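PDB 3AFF: flavin-dependent monooxygenase, oxygenase subunit HsaA from Mycobacterium tuberculosis, which probably catalyses the FMNH2-dependent ortho-hydroxylation of the secosteroid phenol 3-HSA during cholesterol breakdown, working with a separate flavin reductase. Local coordinates for residues T82-S87 with R188-N193; W139-G144 with R366-N371. All blocks are in the same frame, centred on the assembly; numbering follows the deposited sequence.

Interaction 1 (T82-S87 with R188-N193); sequences TGWVSS and RGTGSN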
ATOM      1  N   THR A  82     -31.040   1.488  34.636  1.00 24.62           N
ATOM      2  CA  THR A  82     -30.529   1.518  36.006  1.00 23.79           C
ATOM      3  C   THR A  82     -29.064   1.905  36.024  1.00 22.94           C
ATOM      4  O   THR A  82     -28.673   2.803  36.773  1.00 23.27           O
ATOM      5  CB  THR A  82     -30.724   0.163  36.724  1.00 24.06           C
ATOM      6  OG1 THR A  82     -32.132  -0.109  36.832  1.00 24.97           O
ATOM      7  CG2 THR A  82     -30.061   0.178  38.148  1.00 23.73           C
ATOM      8  N   GLY A  83     -28.262   1.261  35.194  1.00 20.95           N
ATOM      9  CA  GLY A  83     -26.829   1.596  35.093  1.00 21.13           C
ATOM     10  C   GLY A  83     -26.625   3.048  34.636  1.00 20.26           C
ATOM     11  O   GLY A  83     -25.741   3.751  35.157  1.00 18.54           O
ATOM     12  N   TRP A  84     -27.408   3.482  33.626  1.00 20.47           N
ATOM     13  CA  TRP A  84     -27.370   4.874  33.157  1.00 20.29           C
ATOM     14  C   TRP A  84     -27.649   5.914  34.275  1.00 20.76           C
ATOM     15  O   TRP A  84     -26.863   6.839  34.466  1.00 19.16           O
ATOM     16  CB  TRP A  84     -28.385   5.065  32.068  1.00 20.29           C
ATOM     17  CG  TRP A  84     -28.410   6.425  31.384  1.00 20.24           C
ATOM     18  CD1 TRP A  84     -29.234   7.517  31.694  1.00 20.88           C
ATOM     19  CD2 TRP A  84     -27.680   6.797  30.218  1.00 17.63           C
ATOM     20  NE1 TRP A  84     -29.032   8.532  30.779  1.00 19.68           N
ATOM     21  CE2 TRP A  84     -28.065   8.128  29.884  1.00 18.65           C
ATOM     22  CE3 TRP A  84     -26.694   6.141  29.423  1.00 21.28           C
ATOM     23  CZ2 TRP A  84     -27.523   8.792  28.799  1.00 20.92           C
ATOM     24  CZ3 TRP A  84     -26.160   6.796  28.361  1.00 19.75           C
ATOM     25  CH2 TRP A  84     -26.565   8.116  28.041  1.00 20.23           C
ATOM     26  N   VAL A  85     -28.796   5.795  34.953  1.00 21.20           N
ATOM     27  CA  VAL A  85     -29.168   6.702  36.055  1.00 21.97           C
ATOM     28  C   VAL A  85     -28.189   6.613  37.197  1.00 22.75           C
ATOM     29  O   VAL A  85     -27.789   7.658  37.781  1.00 24.20           O
ATOM     30  CB  VAL A  85     -30.611   6.419  36.604  1.00 22.23           C
ATOM     31  CG1 VAL A  85     -30.908   7.361  37.774  1.00 22.91           C
ATOM     32  CG2 VAL A  85     -31.651   6.701  35.526  1.00 20.28           C
ATOM     33  N   SER A  86     -27.748   5.399  37.517  1.00 22.08           N
ATOM     34  CA  SER A  86     -26.778   5.236  38.621  1.00 22.17           C
ATOM     35  C   SER A  86     -25.483   5.980  38.366  1.00 21.49           C
ATOM     36  O   SER A  86     -24.950   6.667  39.236  1.00 21.47           O
ATOM     37  CB  SER A  86     -26.502   3.741  38.962  1.00 22.64           C
ATOM     38  OG  SER A  86     -27.710   3.074  39.286  1.00 22.33           O
ATOM     39  N   SER A  87     -24.929   5.795  37.175  1.00 20.43           N
ATOM     40  CA  SER A  87     -23.733   6.502  36.831  1.00 19.63           C
ATOM     41  C   SER A  87     -23.895   8.044  36.987  1.00 18.52           C
ATOM     42  O   SER A  87     -23.052   8.683  37.575  1.00 18.19           O
ATOM     43  CB  SER A  87     -23.371   6.186  35.386  1.00 18.50           C
ATOM     44  OG  SER A  87     -22.050   6.603  35.078  1.00 18.43           O
ATOM     45  N   ARG A 188     -35.891   3.902  28.491  1.00 25.04           N
ATOM     46  CA  ARG A 188     -37.198   4.316  28.948  1.00 25.18           C
ATOM     47  C   ARG A 188     -37.276   4.435  30.461  1.00 25.57           C
ATOM     48  O   ARG A 188     -37.990   5.287  30.965  1.00 26.39           O
ATOM     49  CB  ARG A 188     -38.273   3.355  28.414  1.00 26.37           C
ATOM     50  CG  ARG A 188     -38.365   3.257  26.904  1.00 24.07           C
ATOM     51  CD  ARG A 188     -39.245   2.075  26.517  1.00 28.90           C
ATOM     52  NE  ARG A 188     -39.302   1.942  25.060  1.00 31.30           N
ATOM     53  CZ  ARG A 188     -39.671   0.835  24.400  1.00 33.77           C
ATOM     54  NH1 ARG A 188     -40.020  -0.279  25.070  1.00 32.55           N
ATOM     55  NH2 ARG A 188     -39.664   0.838  23.062  1.00 33.25           N
ATOM     56  N   GLY A 189     -36.527   3.634  31.198  1.00 24.23           N
ATOM     57  CA  GLY A 189     -36.682   3.665  32.641  1.00 24.16           C
ATOM     58  C   GLY A 189     -35.822   4.740  33.291  1.00 25.14           C
ATOM     59  O   GLY A 189     -35.746   4.771  34.508  1.00 26.31           O
ATOM     60  N   THR A 190     -35.172   5.627  32.509  1.00 24.38           N
ATOM     61  CA  THR A 190     -34.238   6.587  33.101  1.00 22.76           C
ATOM     62  C   THR A 190     -35.013   7.862  33.596  1.00 23.40           C
ATOM     63  O   THR A 190     -34.464   8.687  34.369  1.00 23.91           O
ATOM     64  CB  THR A 190     -33.122   6.985  32.125  1.00 21.48           C
ATOM     65  OG1 THR A 190     -33.699   7.687  31.032  1.00 21.68           O
ATOM     66  CG2 THR A 190     -32.288   5.760  31.569  1.00 19.41           C
ATOM     67  N   GLY A 191     -36.252   8.044  33.134  1.00 21.62           N
ATOM     68  CA  GLY A 191     -37.068   9.191  33.581  1.00 21.71           C
ATOM     69  C   GLY A 191     -36.322  10.512  33.370  1.00 22.52           C
ATOM     70  O   GLY A 191     -36.272  11.371  34.247  1.00 23.15           O
ATOM     71  N   SER A 192     -35.733  10.656  32.193  1.00 21.95           N
ATOM     72  CA  SER A 192     -34.906  11.813  31.853  1.00 21.27           C
ATOM     73  C   SER A 192     -35.815  13.013  31.524  1.00 21.15           C
ATOM     74  O   SER A 192     -35.851  13.490  30.383  1.00 21.60           O
ATOM     75  CB  SER A 192     -33.905  11.470  30.737  1.00 19.48           C
ATOM     76  OG  SER A 192     -33.106  10.312  31.092  1.00 19.02           O
ATOM     77  N   ASN A 193     -36.542  13.476  32.553  1.00 20.99           N
ATOM     78  CA  ASN A 193     -37.568  14.519  32.403  1.00 22.25           C
ATOM     79  C   ASN A 193     -37.033  15.970  32.347  1.00 21.84           C
ATOM     80  O   ASN A 193     -35.821  16.209  32.395  1.00 21.92           O
ATOM     81  CB  ASN A 193     -38.712  14.319  33.423  1.00 22.70           C
ATOM     82  CG  ASN A 193     -39.568  13.098  33.101  1.00 23.77           C
ATOM     83  OD1 ASN A 193     -39.752  12.218  33.934  1.00 28.52           O
ATOM     84  ND2 ASN A 193     -40.063  13.033  31.888  1.00 20.51           N
TER

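Interaction 2 (W139-G144 with R366-N371); sequences WNWSSG and RVHAAN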
ATOM      1  N   TRP A 139     -34.821  22.832  30.897  1.00 20.20           N
ATOM      2  CA  TRP A 139     -33.697  21.919  30.622  1.00 20.78           C
ATOM      3  C   TRP A 139     -34.176  20.484  30.547  1.00 21.22           C
ATOM      4  O   TRP A 139     -34.721  19.983  31.519  1.00 22.52           O
ATOM      5  CB  TRP A 139     -32.725  21.996  31.799  1.00 18.51           C
ATOM      6  CG  TRP A 139     -31.738  23.128  31.762  1.00 18.03           C
ATOM      7  CD1 TRP A 139     -30.504  23.095  31.216  1.00 15.31           C
ATOM      8  CD2 TRP A 139     -31.878  24.418  32.352  1.00 16.89           C
ATOM      9  NE1 TRP A 139     -29.852  24.298  31.378  1.00 16.71           N
ATOM     10  CE2 TRP A 139     -30.683  25.124  32.097  1.00 16.87           C
ATOM     11  CE3 TRP A 139     -32.913  25.066  33.055  1.00 19.82           C
ATOM     12  CZ2 TRP A 139     -30.477  26.415  32.541  1.00 15.20           C
ATOM     13  CZ3 TRP A 139     -32.706  26.353  33.472  1.00 17.02           C
ATOM     14  CH2 TRP A 139     -31.507  27.020  33.225  1.00 14.83           C
ATOM     15  N   ASN A 140     -33.935  19.809  29.426  1.00 21.94           N
ATOM     16  CA  ASN A 140     -34.420  18.456  29.226  1.00 22.70           C
ATOM     17  C   ASN A 140     -33.392  17.377  29.575  1.00 22.00           C
ATOM     18  O   ASN A 140     -32.262  17.676  29.941  1.00 20.36           O
ATOM     19  CB  ASN A 140     -34.883  18.278  27.748  1.00 24.84           C
ATOM     20  CG  ASN A 140     -33.723  18.342  26.758  1.00 27.25           C
ATOM     21  OD1 ASN A 140     -32.539  18.304  27.141  1.00 29.79           O
ATOM     22  ND2 ASN A 140     -34.054  18.399  25.477  1.00 28.43           N
ATOM     23  N   TRP A 141     -33.811  16.121  29.462  1.00 21.85           N
ATOM     24  CA  TRP A 141     -32.885  14.993  29.616  1.00 21.99           C
ATOM     25  C   TRP A 141     -32.231  14.938  30.983  1.00 21.61           C
ATOM     26  O   TRP A 141     -31.030  14.616  31.083  1.00 20.04           O
ATOM     27  CB  TRP A 141     -31.775  15.072  28.570  1.00 22.68           C
ATOM     28  CG  TRP A 141     -31.922  14.159  27.381  1.00 22.12           C
ATOM     29  CD1 TRP A 141     -32.389  14.499  26.132  1.00 23.29           C
ATOM     30  CD2 TRP A 141     -31.517  12.775  27.302  1.00 24.52           C
ATOM     31  NE1 TRP A 141     -32.347  13.396  25.304  1.00 26.97           N
ATOM     32  CE2 TRP A 141     -31.810  12.329  25.991  1.00 25.97           C
ATOM     33  CE3 TRP A 141     -30.961  11.860  28.230  1.00 25.55           C
ATOM     34  CZ2 TRP A 141     -31.555  11.016  25.573  1.00 26.91           C
ATOM     35  CZ3 TRP A 141     -30.734  10.537  27.837  1.00 24.68           C
ATOM     36  CH2 TRP A 141     -31.017  10.123  26.505  1.00 24.88           C
ATOM     37  N   SER A 142     -32.984  15.221  32.041  1.00 21.61           N
ATOM     38  CA  SER A 142     -32.378  15.160  33.377  1.00 21.63           C
ATOM     39  C   SER A 142     -32.588  13.773  33.942  1.00 21.20           C
ATOM     40  O   SER A 142     -33.541  13.530  34.629  1.00 21.67           O
ATOM     41  CB  SER A 142     -32.857  16.295  34.284  1.00 22.05           C
ATOM     42  OG  SER A 142     -32.215  16.201  35.563  1.00 19.49           O
ATOM     43  N   SER A 143     -31.666  12.849  33.629  1.00 21.45           N
ATOM     44  CA  SER A 143     -31.780  11.454  34.050  1.00 19.69           C
ATOM     45  C   SER A 143     -31.891  11.271  35.586  1.00 20.76           C
ATOM     46  O   SER A 143     -31.105  11.884  36.381  1.00 19.61           O
ATOM     47  CB  SER A 143     -30.615  10.630  33.466  1.00 19.04           C
ATOM     48  OG  SER A 143     -30.613  10.699  32.028  1.00 19.42           O
ATOM     49  N   GLY A 144     -32.883  10.456  36.008  1.00 20.38           N
ATOM     50  CA  GLY A 144     -33.108  10.244  37.467  1.00 19.26           C
ATOM     51  C   GLY A 144     -33.543  11.466  38.308  1.00 20.57           C
ATOM     52  O   GLY A 144     -33.420  11.436  39.540  1.00 19.46           O
ATOM     53  N   ARG A 366     -26.102   6.422  22.794  1.00 22.06           N
ATOM     54  CA  ARG A 366     -25.340   6.969  21.701  1.00 22.67           C
ATOM     55  C   ARG A 366     -25.934   8.262  21.128  1.00 21.97           C
ATOM     56  O   ARG A 366     -25.173   9.174  20.801  1.00 21.70           O
ATOM     57  CB  ARG A 366     -25.152   5.901  20.610  1.00 21.95           C
ATOM     58  CG  ARG A 366     -24.234   6.273  19.442  1.00 26.21           C
ATOM     59  CD  ARG A 366     -22.785   6.781  19.725  1.00 36.64           C
ATOM     60  NE  ARG A 366     -22.491   7.830  18.720  1.00 41.36           N
ATOM     61  CZ  ARG A 366     -21.603   8.841  18.834  1.00 48.40           C
ATOM     62  NH1 ARG A 366     -21.473   9.742  17.841  1.00 44.69           N
ATOM     63  NH2 ARG A 366     -20.825   8.972  19.919  1.00 51.95           N
ATOM     64  N   VAL A 367     -27.244   8.325  20.967  1.00 22.55           N
ATOM     65  CA  VAL A 367     -27.865   9.594  20.554  1.00 23.74           C
ATOM     66  C   VAL A 367     -27.595  10.719  21.561  1.00 23.78           C
ATOM     67  O   VAL A 367     -27.302  11.848  21.155  1.00 25.22           O
ATOM     68  CB  VAL A 367     -29.359   9.594  19.958  1.00 24.59           C
ATOM     69  CG1 VAL A 367     -29.931   8.234  19.523  1.00 24.21           C
ATOM     70  CG2 VAL A 367     -30.362  10.551  20.668  1.00 22.43           C
ATOM     71  N   HIS A 368     -27.687  10.415  22.855  1.00 22.21           N
ATOM     72  CA  HIS A 368     -27.325  11.398  23.874  1.00 23.13           C
ATOM     73  C   HIS A 368     -25.872  11.877  23.729  1.00 22.29           C
ATOM     74  O   HIS A 368     -25.623  13.071  23.619  1.00 24.08           O
ATOM     75  CB  HIS A 368     -27.582  10.886  25.290  1.00 21.91           C
ATOM     76  CG  HIS A 368     -27.436  11.959  26.332  1.00 23.74           C
ATOM     77  ND1 HIS A 368     -26.538  11.874  27.378  1.00 28.31           N
ATOM     78  CD2 HIS A 368     -28.051  13.165  26.468  1.00 24.99           C
ATOM     79  CE1 HIS A 368     -26.633  12.957  28.133  1.00 23.16           C
ATOM     80  NE2 HIS A 368     -27.537  13.760  27.594  1.00 25.27           N
ATOM     81  N   ALA A 369     -24.914  10.934  23.684  1.00 21.75           N
ATOM     82  CA  ALA A 369     -23.488  11.215  23.447  1.00 20.54           C
ATOM     83  C   ALA A 369     -23.263  11.999  22.159  1.00 21.80           C
ATOM     84  O   ALA A 369     -22.470  12.958  22.134  1.00 19.31           O
ATOM     85  CB  ALA A 369     -22.639   9.866  23.423  1.00 21.05           C
ATOM     86  N   ALA A 370     -23.957  11.638  21.078  1.00 20.23           N
ATOM     87  CA  ALA A 370     -23.712  12.391  19.830  1.00 22.04           C
ATOM     88  C   ALA A 370     -24.325  13.810  19.892  1.00 20.58           C
ATOM     89  O   ALA A 370     -23.870  14.680  19.203  1.00 23.30           O
ATOM     90  CB  ALA A 370     -24.215  11.622  18.593  1.00 21.29           C
ATOM     91  N   ASN A 371     -25.306  14.036  20.751  1.00 22.66           N
ATOM     92  CA  ASN A 371     -25.928  15.363  20.936  1.00 23.70           C
ATOM     93  C   ASN A 371     -25.270  16.200  22.067  1.00 24.92           C
ATOM     94  O   ASN A 371     -25.840  17.211  22.488  1.00 25.85           O
ATOM     95  CB  ASN A 371     -27.460  15.251  21.099  1.00 23.68           C
ATOM     96  CG  ASN A 371     -28.133  14.903  19.780  1.00 26.33           C
ATOM     97  OD1 ASN A 371     -28.298  13.707  19.464  1.00 30.50           O
ATOM     98  ND2 ASN A 371     -28.395  15.921  18.934  1.00 24.26           N
TER

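Interaction 1 (T82-S87 with R188-N193)
Two torsions on helix 80-96 set up this contact with Thr190: Trp84 places CG anti to its backbone N (chi1 -175°), and Val85 turns CG2 anti to its carbonyl carbon. They bring the indole CD1 and Val85 CG2 against Thr190, in the loop before strand 193-198, whose own CG2 stands beside its backbone N and meets the indole. The pair of segments joins the N-terminal helical domain of the acyl-CoA dehydrogenase fold to its middle beta domain. Thr190 fits against both side chains. Its CG2 lies 3.5 Å from Trp84 CD1, reaching the five-membered end of the indole obliquely, while Val85 CG2 approaches Thr190 CB at 3.7 Å. These are van der Waals contacts between buried groups. The hydroxyl OG1 of Thr190 is hydrogen-bonded to Leu187 O, just before the segment. Polar fixing of the indole comes from elsewhere: Trp84 NE1 is hydrogen-bonded to Ser143 OG, and its ring also packs on Ile241, Ile245 and Met248 of helix 233-259. Trp84 probably contributes to the FMN site, which would put the contact at the wall of that site. On the backbone side of Thr190, Val85 CG2 comes to 3.5 Å from Thr190 CA and 3.6 Å from Thr190 O.

Interaction 2 (W139-G144 with R366-N371)
Trp141 and His368 lie face over face in an offset stack, with the six-membered ring of the indole and the imidazole 4.2 Å apart between centroids and their planes inclined by 22°. The stack links strand 132-142, in the middle beta domain of the acyl-CoA dehydrogenase fold, to helix 354-370 of its C-terminal helical domain. The two side chains run past each other in opposite directions. The imidazole lies over one face of the indole, whereas Trp141 CE3 falls toward the rim of the imidazole. Closer to the helix backbone, His368 CB makes a CH-pi contact with the same six-membered ring, 4.1 Å from its centroid and 24° off the ring normal. That overlap depends on the first torsion of His368, which is near trans (chi1 -170°) and swings the imidazole away from the backbone N, from the helix toward the strand. Trp141 has further restraints: its NE1 is hydrogen-bonded to Ala346 O of a second subunit, and Trp182 meets it edge-to-face. Both stacked residues, with Ser142, Ser143 and Ala369, probably help form the FMN site, as probably does Ala346 of the second subunit, consistent with a pocket completed across the subunit interface. On the outer edge of the six-membered ring, Trp141 CH2 comes to 3.7 Å from His368 CB.

How the interactions relate
From the N terminus, the chain first passes through 82-87 on helix 80-96, then 139-144 on strand 132-142 and the turn that follows, then 188-193 in the loop before strand 193-198, and last 366-371 on helix 354-370. Interaction 1 closes a loop of 100 intervening residues and interaction 2 one of 221; since their segments alternate, the loops cross instead of nesting. Interaction 1 ties the N-terminal helices to the beta domain, and interaction 2 ties that domain to the C-terminal helices. Their centres are 10 Å apart, and they meet directly: Thr190 O lies 2.9 Å from Gly144 N, a probable hydrogen bond, and Val85 CG1 packs 3.6 Å from Gly144 CA.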